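Local coordinates for intimin (Escherichia coli, PDB 1F00), which is a bacterial cell-surface adhesin that probably attaches enteropathogenic bacteria to host cells by binding the translocated receptor Tir through its C-terminal region, at residues L97-G102 with I165-S170; I240-Q245 with S274-T279; S252-T257 with L266-A271. One frame throughout, in Å; residues are numbered along the deposited sequence.

In the fold
Following the chain from the N terminus, interaction 1 comes first, where L97-G102 meets I165-S170. This closes a loop of 62 residues and joins the two sheets of an Ig-like sandwich, one holding strand 98-99 and the other strand 163-169. Interactions 2 and 3 come later, in the C-type lectin-like domain, so interaction 1 lies in series with both, its centre about 40 Å from that of interaction 2. Segment I240-Q245 opens interaction 2 and S274-T279 closes it; between them, S252-T257 and L266-A271 form interaction 3, a hairpin nested inside that loop. Strand 240-242 borders strand 254-259 of the hairpin and also bridges to strand 276-281, connecting two sheets of the lectin-like domain.

Interaction 1: residues L97-G102 with I165-S170; sequences LTIDDG and ISVISS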
loop_
_atom_site.group_PDB
_atom_site.type_symbol
_atom_site.label_atom_id
_atom_site.label_comp_id
_atom_site.label_asym_id
_atom_site.label_seq_id
_atom_site.Cartn_x
_atom_site.Cartn_y
_atom_site.Cartn_z
ATOM N N LEU A 97 -6.273 5.100 8.748
ATOM C CA LEU A 97 -5.397 4.917 7.599
ATOM C C LEU A 97 -5.824 3.618 6.920
ATOM O O LEU A 97 -5.985 2.584 7.573
ATOM C CB LEU A 97 -3.932 4.826 8.042
ATOM C CG LEU A 97 -2.896 4.788 6.912
ATOM C CD1 LEU A 97 -3.072 6.009 6.004
ATOM C CD2 LEU A 97 -1.495 4.754 7.508
ATOM N N THR A 98 -5.994 3.677 5.607
ATOM C CA THR A 98 -6.449 2.525 4.847
ATOM C C THR A 98 -5.809 2.444 3.465
ATOM O O THR A 98 -5.469 3.462 2.865
ATOM C CB THR A 98 -7.985 2.603 4.645
ATOM O OG1 THR A 98 -8.637 2.577 5.923
ATOM C CG2 THR A 98 -8.482 1.445 3.800
ATOM N N ILE A 99 -5.642 1.223 2.970
ATOM C CA ILE A 99 -5.112 1.027 1.631
ATOM C C ILE A 99 -6.300 0.573 0.785
ATOM O O ILE A 99 -6.957 -0.427 1.101
ATOM C CB ILE A 99 -3.998 -0.043 1.592
ATOM C CG1 ILE A 99 -2.747 0.496 2.287
ATOM C CG2 ILE A 99 -3.674 -0.410 0.138
ATOM C CD1 ILE A 99 -1.617 -0.523 2.424
ATOM N N ASP A 100 -6.585 1.333 -0.270
ATOM C CA ASP A 100 -7.696 1.052 -1.181
ATOM C C ASP A 100 -7.324 -0.192 -1.988
ATOM O O ASP A 100 -7.140 -0.128 -3.206
ATOM C CB ASP A 100 -7.896 2.266 -2.102
ATOM C CG ASP A 100 -9.178 2.198 -2.910
ATOM O OD1 ASP A 100 -9.378 3.095 -3.763
ATOM O OD2 ASP A 100 -9.982 1.261 -2.698
ATOM N N ASP A 101 -7.227 -1.321 -1.290
ATOM C CA ASP A 101 -6.835 -2.601 -1.871
ATOM C C ASP A 101 -7.754 -3.223 -2.920
ATOM O O ASP A 101 -7.375 -4.197 -3.572
ATOM C CB ASP A 101 -6.614 -3.618 -0.756
ATOM C CG ASP A 101 -7.886 -3.938 -0.010
ATOM O OD1 ASP A 101 -8.439 -3.026 0.640
ATOM O OD2 ASP A 101 -8.338 -5.102 -0.083
ATOM N N GLY A 102 -8.959 -2.689 -3.068
ATOM C CA GLY A 102 -9.871 -3.225 -4.059
ATOM C C GLY A 102 -9.704 -2.492 -5.379
ATOM O O GLY A 102 -10.281 -2.876 -6.400
ATOM N N ILE A 165 2.950 -5.070 1.823
ATOM C CA ILE A 165 3.333 -3.685 1.556
ATOM C C ILE A 165 2.625 -2.903 2.644
ATOM O O ILE A 165 1.418 -3.064 2.841
ATOM C CB ILE A 165 2.836 -3.191 0.182
ATOM C CG1 ILE A 165 3.412 -4.070 -0.928
ATOM C CG2 ILE A 165 3.235 -1.721 -0.024
ATOM C CD1 ILE A 165 4.931 -4.148 -0.930
ATOM N N SER A 166 3.378 -2.078 3.365
ATOM C CA SER A 166 2.817 -1.289 4.446
ATOM C C SER A 166 2.980 0.201 4.200
ATOM O O SER A 166 3.957 0.641 3.604
ATOM C CB SER A 166 3.498 -1.645 5.774
ATOM O OG SER A 166 3.267 -2.994 6.140
ATOM N N VAL A 167 2.004 0.974 4.647
ATOM C CA VAL A 167 2.081 2.419 4.520
ATOM C C VAL A 167 1.894 2.979 5.920
ATOM O O VAL A 167 1.123 2.435 6.719
ATOM C CB VAL A 167 0.972 2.996 3.602
ATOM C CG1 VAL A 167 -0.402 2.696 4.181
ATOM C CG2 VAL A 167 1.159 4.506 3.451
ATOM N N ILE A 168 2.626 4.039 6.236
ATOM C CA ILE A 168 2.483 4.678 7.535
ATOM C C ILE A 168 2.278 6.172 7.306
ATOM O O ILE A 168 2.852 6.753 6.383
ATOM C CB ILE A 168 3.728 4.454 8.444
ATOM C CG1 ILE A 168 4.988 4.995 7.773
ATOM C CG2 ILE A 168 3.885 2.974 8.748
ATOM C CD1 ILE A 168 6.257 4.762 8.588
ATOM N N SER A 169 1.428 6.781 8.124
ATOM C CA SER A 169 1.164 8.212 8.018
ATOM C C SER A 169 1.883 8.867 9.189
ATOM O O SER A 169 2.043 8.242 10.239
ATOM C CB SER A 169 -0.345 8.474 8.073
ATOM O OG SER A 169 -0.941 7.823 9.184
ATOM N N SER A 170 2.311 10.116 9.023
ATOM C CA SER A 170 3.050 10.794 10.079
ATOM C C SER A 170 2.277 11.119 11.352
ATOM O O SER A 170 2.860 11.626 12.310
ATOM C CB SER A 170 3.739 12.057 9.535
ATOM O OG SER A 170 2.819 12.959 8.958
#
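L97 meets V167 and S169, and I99 meets V167. In L97, CG stands anti to the backbone N (chi1 -173°) and carries the methyl that makes the contact, whereas in I99 it is CG1, itself a touching atom, that lies beside the backbone N and anti to the carbonyl carbon (chi1 -70°). The contact is face-to-face packing inside an immunoglobulin-like beta sandwich. Strand 98-99 pairs with strand 124-130 in one sheet, and strand 163-169 is the middle strand of the other, between 136-140 and 173-179. The touching parts run in roughly opposite directions, 151° apart, with I99 CA 7.9 Å from V167 CA, a spacing filled by side chains.

The branched pair I99 and V167 fills the middle. I99 CG1 lies 3.7 Å from V167 CG1, and the two side chains slide past each other in opposite directions. I99 CD1 extends further, to 4.0 Å from I165 O, so its methyl also lies against the backbone of the facing strand. Beta-branched residues suit both strands, since they accept extended backbones and present broad apolar surfaces between the sheets. Y136 and W138 of strand 136-140 also pack on V167.

L97 works at the other end through a single methyl. Its CD2 sits 4.1 Å from V167 CG1 and 3.6 Å from V167 O. Serine is small enough at position 169 to let the leucine in, and its polar end is satisfied beside the contact: S169 OG hydrogen-bonds to D171 OD2, while L97 CD2 lies 3.5 Å from S169 OG.

Interaction 2: residues I240-Q245 with S274-T279; sequences ISWVQQ and SNAYAT
W242 and A276 form the tight part of this contact. The alanine methyl is planted on the indole: A276 CB lies 3.5 Å from the centroid of the five-membered ring of W242, only 6° off its normal, a CH-pi contact. A small residue suits the place because the same CB is also 3.5 Å from I240 O. Indole NE1 is held by V194 O, which helps fix the ring. Polar bonding is firm here too, with Y277 N giving I240 O a hydrogen bond of 2.8 Å in the carbonyl plane. The return bond, W242 N to Y277 O at 3.3 Å, is weak.

These two bonds flank the single bridge of S241 with Y277, where strands 240-242 and 276-279 cross at 64° and join two sheets of the C-type lectin-like fold. S241 OG lies beside its own backbone N (chi1 -42°), where T279 OG1 donates to it over 2.8 Å; it in turn bonds I239 O, a buried relay of two hydroxyls ending on a backbone carbonyl. Nearby, a water accepts from T279 N and lies within donating distance of W242 O.

The packing is looser between two partly exposed residues, where I240 CD1 reaches N275 O at 3.8 Å.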
loop_
_atom_site.group_PDB
_atom_site.type_symbol
_atom_site.label_atom_id
_atom_site.label_comp_id
_atom_site.label_asym_id
_atom_site.label_seq_id
_atom_site.Cartn_x
_atom_site.Cartn_y
_atom_site.Cartn_z
ATOM N N ILE A 240 8.227 -9.626 -29.300
ATOM C CA ILE A 240 7.719 -10.795 -30.008
ATOM C C ILE A 240 8.385 -12.003 -29.344
ATOM O O ILE A 240 9.613 -12.077 -29.260
ATOM C CB ILE A 240 8.075 -10.708 -31.520
ATOM C CG1 ILE A 240 7.632 -11.982 -32.243
ATOM C CG2 ILE A 240 9.571 -10.457 -31.700
ATOM C CD1 ILE A 240 7.835 -11.920 -33.752
ATOM N N SER A 241 7.572 -12.943 -28.866
ATOM C CA SER A 241 8.082 -14.110 -28.153
ATOM C C SER A 241 7.591 -15.453 -28.685
ATOM O O SER A 241 6.435 -15.593 -29.074
ATOM C CB SER A 241 7.694 -14.004 -26.674
ATOM O OG SER A 241 7.861 -12.681 -26.196
ATOM N N TRP A 242 8.477 -16.442 -28.667
ATOM C CA TRP A 242 8.154 -17.790 -29.131
ATOM C C TRP A 242 7.111 -18.445 -28.225
ATOM O O TRP A 242 7.070 -18.167 -27.025
ATOM C CB TRP A 242 9.391 -18.690 -29.079
ATOM C CG TRP A 242 10.551 -18.308 -29.943
ATOM C CD1 TRP A 242 11.751 -17.807 -29.530
ATOM C CD2 TRP A 242 10.654 -18.485 -31.360
ATOM N NE1 TRP A 242 12.601 -17.667 -30.602
ATOM C CE2 TRP A 242 11.954 -18.078 -31.737
ATOM C CE3 TRP A 242 9.776 -18.952 -32.347
ATOM C CZ2 TRP A 242 12.400 -18.126 -33.063
ATOM C CZ3 TRP A 242 10.221 -18.999 -33.671
ATOM C CH2 TRP A 242 11.524 -18.588 -34.012
ATOM N N VAL A 243 6.269 -19.302 -28.800
ATOM C CA VAL A 243 5.301 -20.063 -28.008
ATOM C C VAL A 243 5.560 -21.517 -28.393
ATOM O O VAL A 243 6.000 -21.791 -29.511
ATOM C CB VAL A 243 3.803 -19.703 -28.300
ATOM C CG1 VAL A 243 3.582 -18.206 -28.143
ATOM C CG2 VAL A 243 3.386 -20.189 -29.677
ATOM N N GLN A 244 5.304 -22.442 -27.468
ATOM C CA GLN A 244 5.525 -23.872 -27.708
ATOM C C GLN A 244 4.997 -24.326 -29.074
ATOM O O GLN A 244 3.891 -23.963 -29.477
ATOM C CB GLN A 244 4.847 -24.703 -26.607
ATOM C CG GLN A 244 5.218 -26.186 -26.628
ATOM C CD GLN A 244 6.612 -26.443 -26.091
ATOM O OE1 GLN A 244 7.298 -27.374 -26.525
ATOM N NE2 GLN A 244 7.037 -25.626 -25.130
ATOM N N GLN A 245 5.787 -25.125 -29.781
ATOM C CA GLN A 245 5.376 -25.626 -31.094
ATOM C C GLN A 245 4.235 -26.626 -30.955
ATOM O O GLN A 245 4.194 -27.395 -29.992
ATOM C CB GLN A 245 6.527 -26.363 -31.794
ATOM C CG GLN A 245 7.635 -25.506 -32.397
ATOM C CD GLN A 245 8.737 -26.368 -32.997
ATOM O OE1 GLN A 245 9.228 -27.291 -32.350
ATOM N NE2 GLN A 245 9.128 -26.074 -34.235
ATOM N N SER A 274 16.788 -16.703 -35.487
ATOM C CA SER A 274 16.568 -15.904 -34.280
ATOM C C SER A 274 15.519 -14.833 -34.592
ATOM O O SER A 274 15.816 -13.637 -34.684
ATOM C CB SER A 274 17.885 -15.271 -33.822
ATOM O OG SER A 274 18.528 -14.611 -34.896
ATOM N N ASN A 275 14.283 -15.297 -34.743
ATOM C CA ASN A 275 13.137 -14.469 -35.088
ATOM C C ASN A 275 12.335 -13.928 -33.904
ATOM O O ASN A 275 11.445 -13.101 -34.086
ATOM C CB ASN A 275 12.205 -15.271 -36.004
ATOM C CG ASN A 275 12.763 -15.434 -37.409
ATOM O OD1 ASN A 275 12.530 -16.448 -38.078
ATOM N ND2 ASN A 275 13.491 -14.423 -37.870
ATOM N N ALA A 276 12.642 -14.379 -32.695
ATOM C CA ALA A 276 11.895 -13.904 -31.539
ATOM C C ALA A 276 12.688 -13.954 -30.248
ATOM O O ALA A 276 13.775 -14.522 -30.200
ATOM C CB ALA A 276 10.608 -14.717 -31.391
ATOM N N TYR A 277 12.131 -13.338 -29.208
ATOM C CA TYR A 277 12.758 -13.315 -27.896
ATOM C C TYR A 277 12.304 -14.523 -27.095
ATOM O O TYR A 277 11.243 -15.087 -27.361
ATOM C CB TYR A 277 12.373 -12.046 -27.138
ATOM C CG TYR A 277 12.949 -10.797 -27.739
ATOM C CD1 TYR A 277 12.199 -10.003 -28.607
ATOM C CD2 TYR A 277 14.267 -10.423 -27.471
ATOM C CE1 TYR A 277 12.751 -8.864 -29.195
ATOM C CE2 TYR A 277 14.830 -9.291 -28.058
ATOM C CZ TYR A 277 14.066 -8.518 -28.916
ATOM O OH TYR A 277 14.624 -7.405 -29.497
ATOM N N ALA A 278 13.118 -14.922 -26.123
ATOM C CA ALA A 278 12.768 -16.039 -25.277
ATOM C C ALA A 278 12.068 -15.463 -24.054
ATOM O O ALA A 278 12.672 -14.733 -23.262
ATOM C CB ALA A 278 14.017 -16.810 -24.858
ATOM N N THR A 279 10.778 -15.752 -23.933
ATOM C CA THR A 279 10.003 -15.299 -22.792
ATOM C C THR A 279 9.640 -16.558 -22.026
ATOM O O THR A 279 8.986 -17.455 -22.554
ATOM C CB THR A 279 8.728 -14.532 -23.218
ATOM O OG1 THR A 279 9.100 -13.240 -23.712
ATOM C CG2 THR A 279 7.787 -14.346 -22.029
HETATM O O HOH W 1 9.236 -17.252 -25.505
#

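Interaction 3: residues S252-T257 with L266-A271; sequences SGVAST and LNNIKA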
loop_
_atom_site.group_PDB
_atom_site.type_symbol
_atom_site.label_atom_id
_atom_site.label_comp_id
_atom_site.label_asym_id
_atom_site.label_seq_id
_atom_site.Cartn_x
_atom_site.Cartn_y
_atom_site.Cartn_z
ATOM N N SER A 252 7.025 -29.061 -39.440
ATOM C CA SER A 252 7.430 -28.149 -40.512
ATOM C C SER A 252 8.568 -27.189 -40.180
ATOM O O SER A 252 8.956 -26.381 -41.023
ATOM C CB SER A 252 6.223 -27.328 -40.980
ATOM O OG SER A 252 5.169 -28.172 -41.415
ATOM N N GLY A 253 9.084 -27.253 -38.957
ATOM C CA GLY A 253 10.179 -26.377 -38.578
ATOM C C GLY A 253 9.816 -24.912 -38.367
ATOM O O GLY A 253 10.618 -24.028 -38.663
ATOM N N VAL A 254 8.616 -24.655 -37.854
ATOM C CA VAL A 254 8.172 -23.286 -37.597
ATOM C C VAL A 254 7.504 -23.204 -36.228
ATOM O O VAL A 254 7.308 -24.220 -35.559
ATOM C CB VAL A 254 7.163 -22.799 -38.672
ATOM C CG1 VAL A 254 7.780 -22.937 -40.056
ATOM C CG2 VAL A 254 5.855 -23.589 -38.577
ATOM N N ALA A 255 7.181 -21.988 -35.806
ATOM C CA ALA A 255 6.515 -21.778 -34.531
ATOM C C ALA A 255 5.719 -20.492 -34.597
ATOM O O ALA A 255 5.899 -19.681 -35.516
ATOM C CB ALA A 255 7.542 -21.696 -33.396
ATOM N N SER A 256 4.829 -20.316 -33.628
ATOM C CA SER A 256 4.027 -19.113 -33.551
ATOM C C SER A 256 4.647 -18.206 -32.504
ATOM O O SER A 256 5.534 -18.624 -31.749
ATOM C CB SER A 256 2.585 -19.451 -33.171
ATOM O OG SER A 256 1.943 -20.131 -34.233
ATOM N N THR A 257 4.189 -16.960 -32.479
ATOM C CA THR A 257 4.684 -15.983 -31.522
ATOM C C THR A 257 3.555 -15.060 -31.084
ATOM O O THR A 257 2.494 -14.988 -31.722
ATOM C CB THR A 257 5.774 -15.076 -32.134
ATOM O OG1 THR A 257 5.186 -14.276 -33.168
ATOM C CG2 THR A 257 6.930 -15.902 -32.716
ATOM N N LEU A 266 1.411 -14.136 -34.394
ATOM C CA LEU A 266 1.892 -14.588 -35.703
ATOM C C LEU A 266 2.135 -16.096 -35.746
ATOM O O LEU A 266 2.325 -16.733 -34.713
ATOM C CB LEU A 266 3.197 -13.880 -36.065
ATOM C CG LEU A 266 3.190 -12.355 -36.036
ATOM C CD1 LEU A 266 4.572 -11.827 -36.423
ATOM C CD2 LEU A 266 2.119 -11.837 -36.983
ATOM N N ASN A 267 2.141 -16.657 -36.952
ATOM C CA ASN A 267 2.373 -18.086 -37.131
ATOM C C ASN A 267 3.350 -18.317 -38.290
ATOM O O ASN A 267 3.735 -17.374 -38.992
ATOM C CB ASN A 267 1.052 -18.795 -37.436
ATOM C CG ASN A 267 -0.056 -18.408 -36.474
ATOM O OD1 ASN A 267 0.008 -18.701 -35.281
ATOM N ND2 ASN A 267 -1.083 -17.739 -36.995
ATOM N N ASN A 268 3.748 -19.575 -38.476
ATOM C CA ASN A 268 4.648 -19.957 -39.561
ATOM C C ASN A 268 5.990 -19.237 -39.539
ATOM O O ASN A 268 6.571 -18.963 -40.591
ATOM C CB ASN A 268 3.972 -19.704 -40.911
ATOM C CG ASN A 268 2.672 -20.462 -41.061
ATOM O OD1 ASN A 268 1.633 -19.875 -41.363
ATOM N ND2 ASN A 268 2.722 -21.773 -40.860
ATOM N N ILE A 269 6.477 -18.923 -38.344
ATOM C CA ILE A 269 7.763 -18.249 -38.210
ATOM C C ILE A 269 8.861 -19.318 -38.201
ATOM O O ILE A 269 8.797 -20.266 -37.422
ATOM C CB ILE A 269 7.806 -17.425 -36.904
ATOM C CG1 ILE A 269 6.614 -16.464 -36.867
ATOM C CG2 ILE A 269 9.104 -16.633 -36.818
ATOM C CD1 ILE A 269 6.624 -15.429 -37.986
ATOM N N LYS A 270 9.856 -19.175 -39.074
ATOM C CA LYS A 270 10.942 -20.155 -39.159
ATOM C C LYS A 270 11.627 -20.292 -37.803
ATOM O O LYS A 270 12.175 -19.324 -37.278
ATOM C CB LYS A 270 11.959 -19.732 -40.225
ATOM C CG LYS A 270 12.829 -20.871 -40.722
ATOM C CD LYS A 270 13.733 -20.428 -41.865
ATOM C CE LYS A 270 14.261 -21.633 -42.633
ATOM N NZ LYS A 270 14.818 -22.662 -41.707
ATOM N N ALA A 271 11.600 -21.504 -37.254
ATOM C CA ALA A 271 12.164 -21.793 -35.937
ATOM C C ALA A 271 13.687 -21.829 -35.822
ATOM O O ALA A 271 14.240 -21.535 -34.754
ATOM C CB ALA A 271 11.590 -23.113 -35.418
HETATM O O HOH W 2 13.199 -24.131 -39.133
HETATM O O HOH W 3 3.044 -21.520 -36.493
#
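G253 O is gripped from two directions: A271 N donates to it over 3.1 Å, tilted 31° from the carbonyl plane, and a water donates to it over 2.6 Å. That water also receives a weak hydrogen bond from K270 NZ, whose stronger partner is S272 OG. G253 ends the helix 247-252 in a Schellman motif, and its positive phi of 73° is easy for a residue without a side chain. A271 CB rests 3.5 Å from G253 O, a close fit that a small methyl allows.

From here the first segment leads into, and the second comes out of, the antiparallel beta hairpin of strands 254-259 and 263-270, part of the C-type lectin-like domain. V254 and K270 form a non-hydrogen-bonded pair whose side chains diverge, with V254 CB 3.3 Å from I269 O. A255 and I269 form a hydrogen-bonded pair through A255 N to I269 O and I269 N to A255 O. T257 and L266 form another, with T257 N bonding L266 O and L266 N bonding T257 O. Between these pairs the register slips by one residue in a beta bulge, S256 standing against N267 and N268. N268 has the left-handed backbone conformation that asparagine tolerates well. A second water links the strands at the bulge: N268 N donates to it over 2.9 Å, and it donates to S256 OG, which lies beside its own backbone N (chi1 -69°).

Side-chain contacts lie on the face carrying A255, T257, L266 and I269. T257 CG2 makes an apolar approach to I269 CG1 at 4.2 Å; separately, L266 CB lies 3.5 Å from the hydroxyl T257 OG1, the two side chains crossing obliquely. A255 and I269 also touch W242, while Y196 of helix 196-205 touches A255 and A271.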